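Side-chain contact in P-granule scaffold (PDB 5W4A), which probably serves as a scaffold for germ granules (P granules), in which mRNA is repressed, this part being its N-terminal domain: residues E152-E155 and K156-L160. Sequence-based numbering, arbitrary orientation.
Sequences ENYE and KFTEL
Thr158 closes back on the preceding turn of its helix, its OG1 donating to the carbonyl O of Tyr154 at 2.9 Å. The backbone N of Thr158 donates to the same oxygen, and the two donors arrive from opposite faces of the carbonyl plane, the hydroxyl tilted 35° from it. A chi1 of -61° sets OG1 beside the residue's own N, within reach of the carbonyl four residues back; threonine suits a helix here because its hydroxyl is satisfied within the helix itself. Thr158 OG1 also lies over one face of the Tyr154 ring, 3.8 Å from Tyr154 CE1, and is hydrogen-bonded to NH2 of Arg128 of the second subunit, which packs on Tyr154 and Phe157 as well. A valine in place of Thr158 would probably leave the Tyr154 carbonyl with the backbone N alone from this residue and cost that arginine a partner across the subunit interface.

Other rungs of the i to i+4 ladder of the short helix 153-160, whose N-cap is Glu152, are Lys156 N to Glu152 O at 3.0 Å, Phe157 N to Asn153 O at 2.8 Å and Glu159 N to Glu155 O at 2.9 Å.

Among the charged side chains, one water donates 2.7 Å bonds to Glu155 OE2 and to Glu159 OE2, a bridge that probably eases repulsion between carboxylates one turn apart. Glu155 extends back so that OE1 accepts from Glu151 N, ahead of the helix. The long, extended chain of Lys156 lets NZ hydrogen-bond to Ala83 O, outside this helix.

Apolar packing falls to Phe157, its ring buried against helices 169-179 and 187-201.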
loop_
_atom_site.group_PDB
_atom_site.type_symbol
_atom_site.label_atom_id
_atom_site.label_comp_id
_atom_site.label_asym_id
_atom_site.label_seq_id
_atom_site.Cartn_x
_atom_site.Cartn_y
_atom_site.Cartn_z
ATOM N N GLU C 152 -13.392 -7.695 -11.511
ATOM C CA GLU C 152 -14.708 -7.294 -11.043
ATOM C C GLU C 152 -14.580 -5.977 -10.284
ATOM O O GLU C 152 -13.488 -5.603 -9.843
ATOM C CB GLU C 152 -15.341 -8.371 -10.137
ATOM C CG GLU C 152 -15.538 -9.726 -10.817
ATOM C CD GLU C 152 -16.331 -9.628 -12.116
ATOM O OE1 GLU C 152 -17.178 -8.709 -12.248
ATOM O OE2 GLU C 152 -16.100 -10.469 -13.015
ATOM N N ASN C 153 -15.715 -5.287 -10.104
ATOM C CA ASN C 153 -15.680 -3.959 -9.478
ATOM C C ASN C 153 -15.079 -3.981 -8.074
ATOM O O ASN C 153 -14.383 -3.042 -7.688
ATOM C CB ASN C 153 -17.082 -3.358 -9.408
ATOM C CG ASN C 153 -17.516 -2.731 -10.700
ATOM O OD1 ASN C 153 -16.782 -2.706 -11.685
ATOM N ND2 ASN C 153 -18.720 -2.185 -10.693
ATOM N N TYR C 154 -15.383 -4.994 -7.259
ATOM C CA TYR C 154 -14.922 -4.946 -5.875
ATOM C C TYR C 154 -13.399 -5.016 -5.808
ATOM O O TYR C 154 -12.766 -4.272 -5.047
ATOM C CB TYR C 154 -15.569 -6.072 -5.062
ATOM C CG TYR C 154 -15.246 -6.032 -3.600
ATOM C CD1 TYR C 154 -14.206 -6.800 -3.088
ATOM C CD2 TYR C 154 -15.959 -5.222 -2.726
ATOM C CE1 TYR C 154 -13.884 -6.759 -1.743
ATOM C CE2 TYR C 154 -15.645 -5.192 -1.372
ATOM C CZ TYR C 154 -14.611 -5.954 -0.894
ATOM O OH TYR C 154 -14.308 -5.951 0.444
ATOM N N GLU C 155 -12.800 -5.872 -6.640
ATOM C CA GLU C 155 -11.353 -5.958 -6.728
ATOM C C GLU C 155 -10.777 -4.650 -7.251
ATOM O O GLU C 155 -9.778 -4.141 -6.729
ATOM C CB GLU C 155 -10.958 -7.130 -7.640
ATOM C CG GLU C 155 -9.467 -7.298 -7.758
ATOM C CD GLU C 155 -9.001 -8.362 -8.753
ATOM O OE1 GLU C 155 -9.813 -8.899 -9.545
ATOM O OE2 GLU C 155 -7.783 -8.629 -8.753
ATOM N N LYS C 156 -11.408 -4.089 -8.283
ATOM C CA LYS C 156 -10.925 -2.838 -8.839
ATOM C C LYS C 156 -10.964 -1.737 -7.787
ATOM O O LYS C 156 -10.005 -0.965 -7.655
ATOM C CB LYS C 156 -11.754 -2.473 -10.074
ATOM C CG LYS C 156 -11.102 -1.487 -10.970
ATOM C CD LYS C 156 -11.901 -1.233 -12.277
ATOM C CE LYS C 156 -11.079 -0.361 -13.265
ATOM N NZ LYS C 156 -11.741 -0.003 -14.603
ATOM N N PHE C 157 -12.058 -1.656 -7.020
ATOM C CA PHE C 157 -12.138 -0.698 -5.915
ATOM C C PHE C 157 -11.037 -0.935 -4.881
ATOM O O PHE C 157 -10.390 0.015 -4.415
ATOM C CB PHE C 157 -13.514 -0.765 -5.250
ATOM C CG PHE C 157 -13.618 0.122 -4.062
ATOM C CD1 PHE C 157 -13.692 1.497 -4.230
ATOM C CD2 PHE C 157 -13.598 -0.387 -2.775
ATOM C CE1 PHE C 157 -13.759 2.329 -3.151
ATOM C CE2 PHE C 157 -13.687 0.455 -1.691
ATOM C CZ PHE C 157 -13.757 1.816 -1.887
ATOM N N THR C 158 -10.790 -2.195 -4.531
ATOM C CA THR C 158 -9.748 -2.514 -3.561
ATOM C C THR C 158 -8.384 -2.031 -4.039
ATOM O O THR C 158 -7.610 -1.453 -3.255
ATOM C CB THR C 158 -9.731 -4.033 -3.316
ATOM O OG1 THR C 158 -10.999 -4.434 -2.778
ATOM C CG2 THR C 158 -8.642 -4.435 -2.363
ATOM N N GLU C 159 -8.072 -2.248 -5.308
ATOM C CA GLU C 159 -6.759 -1.848 -5.819
ATOM C C GLU C 159 -6.663 -0.323 -5.980
ATOM O O GLU C 159 -5.648 0.280 -5.609
ATOM C CB GLU C 159 -6.447 -2.560 -7.140
ATOM C CG GLU C 159 -6.352 -4.085 -6.994
ATOM C CD GLU C 159 -5.224 -4.576 -6.061
ATOM O OE1 GLU C 159 -4.345 -3.804 -5.644
ATOM O OE2 GLU C 159 -5.225 -5.797 -5.758
ATOM N N LEU C 160 -7.712 0.320 -6.492
ATOM C CA LEU C 160 -7.707 1.785 -6.584
ATOM C C LEU C 160 -7.608 2.442 -5.209
ATOM O O LEU C 160 -7.088 3.560 -5.071
ATOM C CB LEU C 160 -8.971 2.255 -7.295
ATOM C CG LEU C 160 -9.008 2.048 -8.795
ATOM C CD1 LEU C 160 -10.411 2.193 -9.357
ATOM C CD2 LEU C 160 -8.049 3.027 -9.476
HETATM O O HOH W 1 -6.317 -8.085 -6.573
#